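Local coordinates for protein glycogen synthase (Cyanobacterium sp. CLg1, PDB 6GNF) that belongs to the starch and bacterial glycogen synthase family, adopts the two-domain GT-B fold, and holds adenosine-5'-diphosphate and a glycan in its interdomain cleft, at residues S431-C436 with I473-I478; N23-S28 with K57-A62; N303-E308 with N439-M444; H107-K112 with V133-M138. All blocks are in the same frame, centred on the assembly; numbering follows the deposited sequence.

Contact 1. Residues S431-C436 with I473-I478. With AC1 (4,6-dideoxy-4-{[(1S,4R,5S,6S)-4,5,6-trihydroxy-3-(hydroxymethyl)cyclohex-2-en-1-yl]amino}-alpha-D-glucopyranose), chain D.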
# COMPACT_ATOMS: atom_id res chain seq x y z
N SER A 431 -14.30 1.13 1.47
CA SER A 431 -13.34 0.29 2.16
C SER A 431 -13.84 -0.13 3.54
O SER A 431 -14.47 0.66 4.24
CB SER A 431 -11.99 1.02 2.30
OG SER A 431 -11.48 1.38 1.03
N ARG A 432 -13.55 -1.37 3.92
CA ARG A 432 -13.84 -1.86 5.26
C ARG A 432 -12.76 -1.45 6.26
O ARG A 432 -13.04 -1.30 7.44
CB ARG A 432 -14.00 -3.38 5.24
CG ARG A 432 -15.22 -3.85 4.46
CD ARG A 432 -15.43 -5.35 4.59
NE ARG A 432 -16.72 -5.76 4.03
CZ ARG A 432 -16.93 -6.15 2.77
NH1 ARG A 432 -15.95 -6.20 1.89
NH2 ARG A 432 -18.15 -6.50 2.39
N PHE A 433 -11.53 -1.32 5.79
CA PHE A 433 -10.47 -0.65 6.53
C PHE A 433 -9.50 -0.06 5.51
O PHE A 433 -9.37 -0.58 4.40
CB PHE A 433 -9.76 -1.61 7.49
CG PHE A 433 -9.22 -2.84 6.81
CD1 PHE A 433 -10.03 -3.94 6.59
CD2 PHE A 433 -7.90 -2.89 6.40
CE1 PHE A 433 -9.54 -5.08 5.97
CE2 PHE A 433 -7.39 -4.02 5.77
CZ PHE A 433 -8.22 -5.12 5.55
N GLU A 434 -8.84 1.04 5.86
CA GLU A 434 -7.99 1.75 4.92
C GLU A 434 -6.93 2.57 5.65
O GLU A 434 -7.20 3.69 6.07
CB GLU A 434 -8.83 2.65 4.01
CG GLU A 434 -8.12 3.08 2.74
CD GLU A 434 -7.86 1.91 1.82
OE1 GLU A 434 -8.85 1.41 1.24
OE2 GLU A 434 -6.68 1.52 1.65
N PRO A 435 -5.72 2.01 5.81
CA PRO A 435 -4.64 2.71 6.48
C PRO A 435 -4.44 4.15 6.00
O PRO A 435 -4.32 5.07 6.82
CB PRO A 435 -3.42 1.83 6.17
CG PRO A 435 -3.99 0.46 6.16
CD PRO A 435 -5.36 0.61 5.54
N CYS A 436 -4.44 4.37 4.69
CA CYS A 436 -4.46 5.72 4.15
C CYS A 436 -5.30 5.82 2.89
O CYS A 436 -6.28 6.56 2.86
CB CYS A 436 -3.04 6.22 3.85
SG CYS A 436 -3.00 7.95 3.31
N ILE A 473 -18.83 0.35 6.57
CA ILE A 473 -19.02 -0.90 5.83
C ILE A 473 -18.60 -2.03 6.76
O ILE A 473 -17.43 -2.16 7.08
CB ILE A 473 -18.17 -0.95 4.54
CG1 ILE A 473 -18.33 0.34 3.71
CG2 ILE A 473 -18.53 -2.18 3.71
CD1 ILE A 473 -19.74 0.63 3.25
N PRO A 474 -19.56 -2.86 7.21
CA PRO A 474 -19.23 -3.81 8.27
C PRO A 474 -18.30 -4.92 7.82
O PRO A 474 -18.39 -5.38 6.68
CB PRO A 474 -20.60 -4.36 8.69
CG PRO A 474 -21.49 -4.16 7.52
CD PRO A 474 -20.95 -2.99 6.74
N MET A 475 -17.41 -5.33 8.72
CA MET A 475 -16.45 -6.40 8.46
C MET A 475 -17.13 -7.75 8.62
O MET A 475 -18.14 -7.85 9.30
CB MET A 475 -15.28 -6.32 9.46
CG MET A 475 -14.25 -5.25 9.14
SD MET A 475 -13.09 -5.78 7.86
CE MET A 475 -12.01 -6.88 8.77
N PRO A 476 -16.54 -8.81 8.04
CA PRO A 476 -17.02 -10.17 8.33
C PRO A 476 -16.89 -10.48 9.82
O PRO A 476 -15.97 -9.96 10.46
CB PRO A 476 -16.08 -11.07 7.51
CG PRO A 476 -15.37 -10.17 6.55
CD PRO A 476 -15.34 -8.82 7.19
N LYS A 477 -17.78 -11.31 10.38
CA LYS A 477 -17.73 -11.59 11.83
C LYS A 477 -16.40 -12.19 12.29
O LYS A 477 -16.02 -12.00 13.44
CB LYS A 477 -18.90 -12.49 12.26
CG LYS A 477 -20.22 -11.73 12.31
CD LYS A 477 -21.42 -12.51 12.79
CE LYS A 477 -21.56 -12.60 14.30
NZ LYS A 477 -21.60 -11.30 15.03
N ILE A 478 -15.73 -12.94 11.41
CA ILE A 478 -14.32 -13.33 11.61
C ILE A 478 -13.57 -13.26 10.28
O ILE A 478 -14.20 -13.39 9.22
CB ILE A 478 -14.16 -14.75 12.20
CG1 ILE A 478 -14.86 -15.79 11.32
CG2 ILE A 478 -14.68 -14.80 13.63
CD1 ILE A 478 -14.32 -17.20 11.48
C1 AC1 D . 1.00 -5.09 0.14
O2 AC1 D . 2.09 -4.86 2.30
C2 AC1 D . 1.45 -4.13 1.24
C4A AC1 D . -2.00 2.30 2.06
C3 AC1 D . 0.29 -3.29 1.77
O3 AC1 D . 0.85 -2.31 2.65
C4 AC1 D . -0.52 -2.63 0.63
N4A AC1 D . -1.66 -1.79 1.08
C5 AC1 D . -0.97 -3.76 -0.31
O5 AC1 D . 0.18 -4.43 -0.84
C6 AC1 D . -1.79 -3.26 -1.49
C1B AC1 D . -1.57 -0.65 1.99
C2B AC1 D . -2.94 -0.00 2.36
O2B AC1 D . -4.07 -0.73 1.87
C3B AC1 D . -3.18 1.40 1.84
O3B AC1 D . -4.29 1.97 2.55
O4 AC1 D . -2.29 3.51 1.35
C5B AC1 D . -0.74 1.67 1.55
C7B AC1 D . -0.57 0.36 1.47
C6B AC1 D . 0.39 2.56 1.15
O6B AC1 D . 0.74 3.33 2.31
O HOH W 1 -16.11 1.01 6.49
O HOH W 2 -15.52 -1.08 8.27
O HOH W 3 -20.37 -5.34 4.43
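Arg432 gives the contact its direct polar bond. Its chain runs extended past Ile473 (chi2 -174°), bringing NE to Pro474 O at 3.2 Å. Pro474 O lies in the guanidinium plane, whereas NE stands 33° off the plane of that carbonyl; the N-H...O angle is 150°. NH1 faces the other way, to Asn361 O and Asp366, so both ends of the guanidinium are held and its rotation is fixed. Water extends the polar seam. One molecule joins Arg432 NH2 to Pro474 O; another donates to Ser431 O and accepts from Ile473 N, at 2.8 Å each.

Apolar contacts fill in around these bonds. Ile473 CG2 covers one face of the guanidinium and touches Arg432 CG at 3.8 Å. Met475, folded back at chi2 and chi3, places SD 3.7 Å from Arg432 CB and at the edge of the Phe433 ring, a Met-aromatic contact with SD 3.8 Å from CD1.

On the ligand side, Glu434 OE2 accepts from AC1 O3B at 2.6 Å and pairs with Lys363, while Ser431 OG donates to OE1, which accepts with its anti lone pair, away from OE2.

Both loops lie in the C-terminal Rossmann-like domain of the GT-B fold, where 431-436, between strand 426-429 and helix 439-445, reaches the interdomain cleft and 473-478 lies between strand 468-469 and helix 485-503. Helix 365-370 packs on Arg432 and Ile473; helix 485-503 covers Ile473 and Pro474.

Contact 2. Residues N23-S28 with K57-A62. With SO4 (sulfate ion), chain H.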
# COMPACT_ATOMS: atom_id res chain seq x y z
N ASN A 23 21.04 10.08 6.95
CA ASN A 23 21.25 8.90 6.14
C ASN A 23 20.07 7.97 6.35
O ASN A 23 19.87 7.45 7.44
CB ASN A 23 22.54 8.21 6.57
CG ASN A 23 23.77 9.08 6.35
OD1 ASN A 23 23.96 9.64 5.28
ND2 ASN A 23 24.61 9.18 7.37
N ILE A 24 19.26 7.78 5.30
CA ILE A 24 18.03 7.02 5.42
C ILE A 24 18.03 5.88 4.41
O ILE A 24 18.13 6.10 3.21
CB ILE A 24 16.80 7.91 5.18
CG1 ILE A 24 16.90 9.18 6.03
CG2 ILE A 24 15.52 7.16 5.52
CD1 ILE A 24 15.92 10.25 5.62
N CYS A 25 17.84 4.66 4.91
CA CYS A 25 17.83 3.47 4.07
C CYS A 25 16.45 2.80 4.17
O CYS A 25 16.11 2.25 5.22
CB CYS A 25 18.92 2.52 4.53
SG CYS A 25 19.01 0.99 3.59
N PHE A 26 15.65 2.90 3.10
CA PHE A 26 14.31 2.30 3.06
C PHE A 26 14.43 0.87 2.59
O PHE A 26 15.09 0.60 1.58
CB PHE A 26 13.40 3.03 2.07
CG PHE A 26 12.80 4.30 2.61
CD1 PHE A 26 13.57 5.43 2.75
CD2 PHE A 26 11.46 4.35 2.96
CE1 PHE A 26 13.01 6.60 3.25
CE2 PHE A 26 10.90 5.51 3.45
CZ PHE A 26 11.68 6.64 3.59
N VAL A 27 13.77 -0.04 3.30
CA VAL A 27 13.81 -1.44 2.93
C VAL A 27 12.38 -1.89 2.68
O VAL A 27 11.49 -1.66 3.50
CB VAL A 27 14.48 -2.29 4.03
CG1 VAL A 27 14.74 -3.70 3.54
CG2 VAL A 27 15.79 -1.64 4.47
N SER A 28 12.13 -2.49 1.52
CA SER A 28 10.80 -2.99 1.21
C SER A 28 10.84 -4.04 0.13
O SER A 28 11.84 -4.23 -0.54
CB SER A 28 9.85 -1.85 0.78
OG SER A 28 10.19 -1.30 -0.45
N LYS A 57 20.52 12.05 2.40
CA LYS A 57 21.08 10.94 1.64
C LYS A 57 20.18 9.74 1.82
O LYS A 57 20.06 9.20 2.92
CB LYS A 57 22.49 10.63 2.13
CG LYS A 57 23.21 9.62 1.26
CD LYS A 57 24.55 9.21 1.84
CE LYS A 57 25.54 10.36 1.79
NZ LYS A 57 26.92 9.88 2.13
N VAL A 58 19.60 9.27 0.72
CA VAL A 58 18.51 8.31 0.75
C VAL A 58 18.74 7.18 -0.24
O VAL A 58 19.17 7.43 -1.36
CB VAL A 58 17.18 8.99 0.39
CG1 VAL A 58 16.01 8.07 0.66
CG2 VAL A 58 17.02 10.29 1.18
N CYS A 59 18.47 5.95 0.17
CA CYS A 59 18.49 4.82 -0.74
C CYS A 59 17.34 3.89 -0.41
O CYS A 59 16.78 3.96 0.68
CB CYS A 59 19.82 4.06 -0.68
SG CYS A 59 20.10 3.15 0.85
N THR A 60 16.98 3.05 -1.37
CA THR A 60 16.01 1.99 -1.14
C THR A 60 16.71 0.67 -1.41
O THR A 60 17.64 0.58 -2.22
CB THR A 60 14.78 2.09 -2.06
OG1 THR A 60 15.18 1.80 -3.41
CG2 THR A 60 14.12 3.47 -1.96
N VAL A 61 16.28 -0.36 -0.68
CA VAL A 61 16.76 -1.71 -0.88
C VAL A 61 15.55 -2.61 -1.05
O VAL A 61 14.65 -2.60 -0.20
CB VAL A 61 17.57 -2.23 0.32
CG1 VAL A 61 18.11 -3.62 0.03
CG2 VAL A 61 18.71 -1.28 0.64
N ALA A 62 15.55 -3.40 -2.12
CA ALA A 62 14.44 -4.29 -2.40
C ALA A 62 14.93 -5.44 -3.26
O ALA A 62 16.02 -5.37 -3.82
CB ALA A 62 13.34 -3.54 -3.10
S SO4 H . 27.97 10.52 8.74
O1 SO4 H . 28.14 9.12 9.17
O2 SO4 H . 27.25 11.27 9.81
O3 SO4 H . 27.18 10.59 7.48
O4 SO4 H . 29.31 11.10 8.51
O HOH W 4 26.67 9.29 4.81
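Phe26 O is gripped twice by the neighbouring strand: Val61 N donates to it at 2.7 Å, and Thr60 CA approaches to 3.2 Å in a CA-H...O contact. The same pattern repeats along the pair. Ile24 N reaches Lys57 O at 2.9 Å, Ile24 O receives Cys59 N, Phe26 N turns to Cys59 O, and Ser28 N closes the series on Val61 O. The two strands run in parallel, their directions 21° apart, and Asn23 to Val27 lie level with Lys57 to Val61.

They are the two strands of the beta-alpha-beta crossover whose connection is helix 39-54, set within the mixed sheet of the N-terminal Rossmann-like domain of the GT-B fold. On the side of Ile24, Phe26, Val58 and Thr60 the crossover helix packs down, with Pro48 against both Phe26 and Val58. Phe26 CD1 lies 4.2 Å from Val58 CG1, and Thr60 OG1 bonds to His101 on strand 99-105.

On the other side Cys25 and Cys59 bring their SG atoms to 3.7 Å, in van der Waals contact and too far apart for a disulfide. Cys25 SG stands anti to its amide nitrogen (chi1 180°), where it also meets Val61 CG2 at 3.7 Å.

Polar groups take over at the partly exposed start of the strands. Asn23 and Lys57 run alongside each other, with Lys57 bent at chi3 and its CD 3.5 Å from Asn23 OD1; one water donates to Asn23 OD1 while accepting from Lys57 NZ. Asn23 ND2 donates to Asn164 O and to O3 of a sulfate, probably from the crystallisation liquor, at 2.9 Å.

Contact 3. Residues N303-E308 with N439-M444. With ADP (adenosine-5'-diphosphate), chain F; AC1 (4,6-dideoxy-4-{[(1S,4R,5S,6S)-4,5,6-trihydroxy-3-(hydroxymethyl)cyclohex-2-en-1-yl]amino}-alpha-D-glucopyranose), chain D.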
# COMPACT_ATOMS: atom_id res chain seq x y z
N ASN A 303 0.01 9.83 4.18
CA ASN A 303 0.77 9.76 2.93
C ASN A 303 0.45 10.95 2.05
O ASN A 303 -0.70 11.39 2.00
CB ASN A 303 0.43 8.51 2.11
CG ASN A 303 1.00 7.23 2.70
OD1 ASN A 303 1.98 7.25 3.46
ND2 ASN A 303 0.40 6.11 2.33
N GLY A 304 1.46 11.45 1.35
CA GLY A 304 1.26 12.32 0.21
C GLY A 304 1.37 11.49 -1.05
O GLY A 304 1.28 10.25 -1.02
N THR A 305 1.56 12.17 -2.17
CA THR A 305 1.70 11.51 -3.45
C THR A 305 2.50 12.38 -4.43
O THR A 305 2.58 13.59 -4.27
CB THR A 305 0.32 11.19 -4.02
OG1 THR A 305 0.46 10.41 -5.22
CG2 THR A 305 -0.45 12.46 -4.34
N LYS A 306 3.12 11.73 -5.40
CA LYS A 306 3.81 12.44 -6.47
C LYS A 306 2.81 13.03 -7.43
O LYS A 306 1.78 12.44 -7.70
CB LYS A 306 4.74 11.52 -7.26
CG LYS A 306 6.10 11.34 -6.64
CD LYS A 306 6.91 10.30 -7.40
CE LYS A 306 7.31 10.80 -8.76
NZ LYS A 306 8.43 10.02 -9.32
N ILE A 307 3.20 14.15 -8.03
CA ILE A 307 2.33 14.89 -8.91
C ILE A 307 2.62 14.54 -10.38
O ILE A 307 1.69 14.56 -11.19
CB ILE A 307 2.48 16.41 -8.62
CG1 ILE A 307 2.02 16.72 -7.18
CG2 ILE A 307 1.76 17.23 -9.68
CD1 ILE A 307 2.46 18.08 -6.69
N GLU A 308 3.85 14.18 -10.70
CA GLU A 308 4.30 13.96 -12.08
C GLU A 308 3.35 13.16 -12.99
O GLU A 308 2.95 13.66 -14.04
CB GLU A 308 5.67 13.30 -12.10
CG GLU A 308 6.82 14.25 -11.76
CD GLU A 308 8.05 13.52 -11.25
OE1 GLU A 308 8.52 13.86 -10.14
OE2 GLU A 308 8.54 12.62 -11.96
N ASN A 439 -6.10 6.50 -4.02
CA ASN A 439 -7.08 6.94 -5.01
C ASN A 439 -7.68 8.29 -4.74
O ASN A 439 -7.80 9.09 -5.67
CB ASN A 439 -8.24 5.95 -5.09
CG ASN A 439 -7.92 4.75 -5.94
OD1 ASN A 439 -6.77 4.48 -6.28
ND2 ASN A 439 -8.96 3.99 -6.26
N GLN A 440 -8.05 8.54 -3.49
CA GLN A 440 -8.75 9.77 -3.14
C GLN A 440 -7.85 11.00 -3.31
O GLN A 440 -8.34 12.08 -3.64
CB GLN A 440 -9.34 9.70 -1.73
CG GLN A 440 -8.36 9.90 -0.58
CD GLN A 440 -7.62 8.63 -0.17
OE1 GLN A 440 -7.58 7.63 -0.91
NE2 GLN A 440 -7.06 8.66 1.02
N LEU A 441 -6.54 10.81 -3.14
CA LEU A 441 -5.58 11.90 -3.31
C LEU A 441 -5.47 12.25 -4.79
O LEU A 441 -5.58 13.42 -5.18
CB LEU A 441 -4.21 11.52 -2.76
CG LEU A 441 -4.14 11.02 -1.32
CD1 LEU A 441 -2.69 10.79 -0.92
CD2 LEU A 441 -4.81 12.00 -0.36
N TYR A 442 -5.29 11.23 -5.62
CA TYR A 442 -5.29 11.42 -7.06
C TYR A 442 -6.57 12.10 -7.50
O TYR A 442 -6.54 13.09 -8.24
CB TYR A 442 -5.15 10.08 -7.79
CG TYR A 442 -3.82 9.38 -7.64
CD1 TYR A 442 -2.65 10.08 -7.41
CD2 TYR A 442 -3.73 8.00 -7.78
CE1 TYR A 442 -1.43 9.44 -7.30
CE2 TYR A 442 -2.52 7.35 -7.67
CZ TYR A 442 -1.37 8.07 -7.43
OH TYR A 442 -0.17 7.41 -7.31
N ALA A 443 -7.70 11.57 -7.06
CA ALA A 443 -9.00 12.08 -7.46
C ALA A 443 -9.12 13.57 -7.19
O ALA A 443 -9.57 14.33 -8.05
CB ALA A 443 -10.10 11.32 -6.74
N MET A 444 -8.73 14.00 -6.00
CA MET A 444 -8.83 15.41 -5.63
C MET A 444 -7.99 16.31 -6.53
O MET A 444 -8.42 17.40 -6.87
CB MET A 444 -8.50 15.62 -4.15
CG MET A 444 -9.59 15.09 -3.23
SD MET A 444 -9.36 15.45 -1.48
CE MET A 444 -8.05 14.31 -1.06
PB ADP F . -3.85 -0.49 -1.78
O1B ADP F . -4.51 -0.84 -0.48
O2B ADP F . -2.43 -0.01 -1.63
O3B ADP F . -4.07 -1.53 -2.86
PA ADP F . -4.12 2.30 -2.44
O1A ADP F . -3.24 2.71 -1.27
O2A ADP F . -5.31 3.16 -2.86
O3A ADP F . -4.70 0.80 -2.26
O5' ADP F . -3.18 2.11 -3.74
C5' ADP F . -3.59 1.30 -4.85
C4' ADP F . -3.01 1.91 -6.12
O4' ADP F . -3.11 1.03 -7.24
C3' ADP F . -3.78 3.17 -6.49
O3' ADP F . -2.82 4.16 -6.88
C2' ADP F . -4.68 2.75 -7.63
O2' ADP F . -4.81 3.84 -8.54
C1' ADP F . -3.95 1.57 -8.26
N9 ADP F . -4.80 0.45 -8.76
C8 ADP F . -5.46 -0.46 -8.02
N7 ADP F . -6.11 -1.36 -8.80
C5 ADP F . -5.86 -1.03 -10.08
C6 ADP F . -6.22 -1.55 -11.42
N6 ADP F . -7.01 -2.63 -11.55
N1 ADP F . -5.74 -0.91 -12.50
C2 ADP F . -4.95 0.18 -12.40
N3 ADP F . -4.58 0.70 -11.22
C4 ADP F . -4.99 0.15 -10.05
C1 AC1 D . 1.00 -5.09 0.14
O2 AC1 D . 2.09 -4.86 2.30
C2 AC1 D . 1.45 -4.13 1.24
C4A AC1 D . -2.00 2.30 2.06
C3 AC1 D . 0.29 -3.29 1.77
O3 AC1 D . 0.85 -2.31 2.65
C4 AC1 D . -0.52 -2.63 0.63
N4A AC1 D . -1.66 -1.79 1.08
C5 AC1 D . -0.97 -3.76 -0.31
O5 AC1 D . 0.18 -4.43 -0.84
C6 AC1 D . -1.79 -3.26 -1.49
C1B AC1 D . -1.57 -0.65 1.99
C2B AC1 D . -2.94 -0.00 2.36
O2B AC1 D . -4.07 -0.73 1.87
C3B AC1 D . -3.18 1.40 1.84
O3B AC1 D . -4.29 1.97 2.55
O4 AC1 D . -2.29 3.51 1.35
C5B AC1 D . -0.74 1.67 1.55
C7B AC1 D . -0.57 0.36 1.47
C6B AC1 D . 0.39 2.56 1.15
O6B AC1 D . 0.74 3.33 2.31
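Thr305 and Leu441 pass alongside with their side chains running opposite ways, Thr305 CG2 resting 4.2 Å from Leu441 CB. One residue further on the helix, Tyr442 swings its ring toward the same threonine, whose OG1 sits 3.0 Å from CE1, a tight fit without a hydrogen bond across the segments. Thr305 OG1 stands anti to its amide nitrogen (chi1 -174°), the position that turns the hydroxyl to the ring and leaves it a weak bond to Lys306 O. Leu441 CD1 completes the shell, packing against the backbone carbonyls of the loop with Asn303 O at 3.6 Å.

Ligands occupy the next shell. Asn303 ND2 donates to AC1 O6B at 2.8 Å. Tyr442 presents its CE2 edge to ADP O3' at 3.3 Å, while Asn439 OD1 takes a weak hydrogen bond from ADP O2'.

Second-shell residues position these groups. Trp310 stacks on Tyr442, Ile356 O holds Asn439 ND2, and the backbone of Thr305 is tied to Val523. Lys306 forms salt bridges to Glu49 and Glu45 of helix 39-54, holding the loop there.

The contact bridges the two Rossmann-like domains of the GT-B fold beside the cleft that holds ADP and the glycan. The loop 303-308 follows strand 298-300, at the border of the nine-stranded sheet, whereas helix 439-445 follows strand 426-429 of the six-stranded one. Helix 39-54 touches both sides, through Asn303 and Tyr442.

Contact 4. Residues H107-K112 with V133-M138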
# COMPACT_ATOMS: atom_id res chain seq x y z
N HIS A 107 18.60 -16.14 -7.12
CA HIS A 107 17.75 -17.02 -7.91
C HIS A 107 16.29 -17.06 -7.41
O HIS A 107 15.38 -17.07 -8.21
CB HIS A 107 18.42 -18.42 -7.99
CG HIS A 107 17.50 -19.53 -8.40
ND1 HIS A 107 17.28 -19.86 -9.72
CD2 HIS A 107 16.82 -20.45 -7.67
CE1 HIS A 107 16.47 -20.89 -9.80
NE2 HIS A 107 16.17 -21.27 -8.56
N VAL A 108 16.07 -16.98 -6.10
CA VAL A 108 14.73 -17.11 -5.54
C VAL A 108 13.88 -15.87 -5.75
O VAL A 108 12.69 -15.93 -5.51
CB VAL A 108 14.73 -17.45 -4.02
CG1 VAL A 108 15.57 -18.69 -3.75
CG2 VAL A 108 15.22 -16.28 -3.18
N TYR A 109 14.50 -14.74 -6.12
CA TYR A 109 13.74 -13.54 -6.45
C TYR A 109 13.48 -13.44 -7.94
O TYR A 109 12.37 -13.12 -8.35
CB TYR A 109 14.46 -12.27 -6.00
CG TYR A 109 14.74 -12.19 -4.52
CD1 TYR A 109 13.75 -12.43 -3.58
CD2 TYR A 109 16.00 -11.82 -4.06
CE1 TYR A 109 14.01 -12.34 -2.23
CE2 TYR A 109 16.26 -11.73 -2.71
CZ TYR A 109 15.26 -11.99 -1.80
OH TYR A 109 15.53 -11.91 -0.46
N LEU A 110 14.50 -13.70 -8.75
CA LEU A 110 14.42 -13.43 -10.18
C LEU A 110 13.60 -14.48 -10.92
O LEU A 110 12.70 -14.16 -11.69
CB LEU A 110 15.82 -13.37 -10.79
CG LEU A 110 15.93 -12.84 -12.22
CD1 LEU A 110 15.53 -11.38 -12.28
CD2 LEU A 110 17.35 -13.03 -12.74
N SER A 111 13.93 -15.74 -10.66
CA SER A 111 13.44 -16.86 -11.46
C SER A 111 12.12 -17.49 -10.96
O SER A 111 11.78 -18.62 -11.36
CB SER A 111 14.53 -17.94 -11.54
OG SER A 111 14.82 -18.44 -10.25
N LYS A 112 11.37 -16.78 -10.12
CA LYS A 112 10.03 -17.24 -9.70
C LYS A 112 9.06 -17.29 -10.89
O LYS A 112 8.27 -18.23 -11.04
CB LYS A 112 9.46 -16.35 -8.59
CG LYS A 112 10.13 -16.56 -7.24
CD LYS A 112 9.89 -17.96 -6.70
CE LYS A 112 10.28 -18.08 -5.23
NZ LYS A 112 9.93 -19.41 -4.67
N VAL A 133 9.17 -17.18 4.18
CA VAL A 133 9.99 -17.04 5.39
C VAL A 133 11.45 -16.85 4.99
O VAL A 133 12.08 -15.89 5.40
CB VAL A 133 9.84 -18.25 6.32
CG1 VAL A 133 10.93 -18.30 7.38
CG2 VAL A 133 8.46 -18.25 6.98
N GLU A 134 11.98 -17.76 4.19
CA GLU A 134 13.39 -17.71 3.83
C GLU A 134 13.70 -16.50 2.94
O GLU A 134 14.70 -15.83 3.14
CB GLU A 134 13.80 -19.02 3.15
CG GLU A 134 13.83 -20.23 4.06
CD GLU A 134 12.46 -20.86 4.28
OE1 GLU A 134 12.36 -21.88 5.01
OE2 GLU A 134 11.44 -20.34 3.76
N ARG A 135 12.82 -16.23 1.98
CA ARG A 135 13.01 -15.13 1.03
C ARG A 135 13.09 -13.77 1.70
O ARG A 135 13.94 -12.95 1.35
CB ARG A 135 11.88 -15.11 -0.01
CG ARG A 135 12.13 -15.98 -1.23
CD ARG A 135 10.85 -16.45 -1.90
NE ARG A 135 9.85 -15.39 -2.04
CZ ARG A 135 9.65 -14.64 -3.12
NH1 ARG A 135 10.40 -14.79 -4.21
NH2 ARG A 135 8.69 -13.72 -3.10
N PHE A 136 12.20 -13.51 2.65
CA PHE A 136 12.14 -12.19 3.26
C PHE A 136 13.05 -12.02 4.47
O PHE A 136 13.56 -10.93 4.71
CB PHE A 136 10.69 -11.81 3.56
CG PHE A 136 9.82 -11.73 2.34
CD1 PHE A 136 10.28 -11.10 1.19
CD2 PHE A 136 8.55 -12.29 2.32
CE1 PHE A 136 9.49 -11.04 0.05
CE2 PHE A 136 7.76 -12.22 1.19
CZ PHE A 136 8.23 -11.60 0.05
N ALA A 137 13.31 -13.10 5.20
CA ALA A 137 14.41 -13.08 6.16
C ALA A 137 15.73 -12.76 5.45
O ALA A 137 16.56 -12.00 5.96
CB ALA A 137 14.52 -14.40 6.90
N MET A 138 15.94 -13.35 4.27
CA MET A 138 17.16 -13.08 3.51
C MET A 138 17.24 -11.63 3.04
O MET A 138 18.33 -11.05 2.98
CB MET A 138 17.26 -14.03 2.32
CG MET A 138 18.58 -13.90 1.55
SD MET A 138 18.81 -15.18 0.31
CE MET A 138 17.65 -14.60 -0.93
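Val108 meets the long helix with both side chain and backbone. Its CG2 lies 3.7 Å from Arg135 CG and meets Met138 CE end-on, also at 3.7 Å. Its carbonyl oxygen takes a bond from Arg135 NH1 at 2.9 Å; the oxygen lies in the guanidinium plane, though the N-H...O angle of 135° is far from straight.

Tyr109 follows. Its OH donates to Arg135 O at 2.6 Å, in the carbonyl plane and not far from end-on (C=O...O angle 151°). Val108 CG2 sits over the rim of one ring face, and Met138 CE touches CZ at 3.6 Å. Met138 reaches this spot because its chain stays extended through chi2 and bends at chi3 (74°). Arg135 is thereby tied twice to the short helix, once through its guanidinium and once through its backbone carbonyl, while its NE donates to Asn132.

Ser111 finishes the short helix: its N and OG reach His107 O from opposite faces of the carbonyl plane. Beyond it Lys112, poorly ordered, lays CE 3.4 Å from Arg135 NH1. Its ammonium stands 4.7 Å from that nitrogen, and the salt bridge to Asp131, with a cation-pi contact on Tyr129, probably offsets the like charges.

Strand 72-82 backs the junction, with Tyr82 on Val108 and Val80 on Met138. This is helix-to-helix packing at the flank of the N-terminal Rossmann-like domain, where helix 107-110, directly after strand 99-105, is bound to helix 132-144.

Overall arrangement
Contacts 2, 3 and 4 are buried, whereas contact 1 is partly buried, with Met475 at the surface. Contact 2 is sheet core and relies on repeated backbone bonds; contact 4, nearby in the same domain, joins two helices through an arginine and a tyrosine that capture carbonyls. Contacts 1 and 3 cross along the chain and share AC1, touching where Cys436 SG lies 3.7 Å from Asn303 N. Contact 1 stays within the C-terminal half and combines one guanidinium, bridging waters and a Met-aromatic contact, while contact 3 spans the two halves. Helix 39-54 lines both contact 2 and contact 3. Contacts 1 and 2 have centres about 31 Å apart, on opposite sides of the chain's centre.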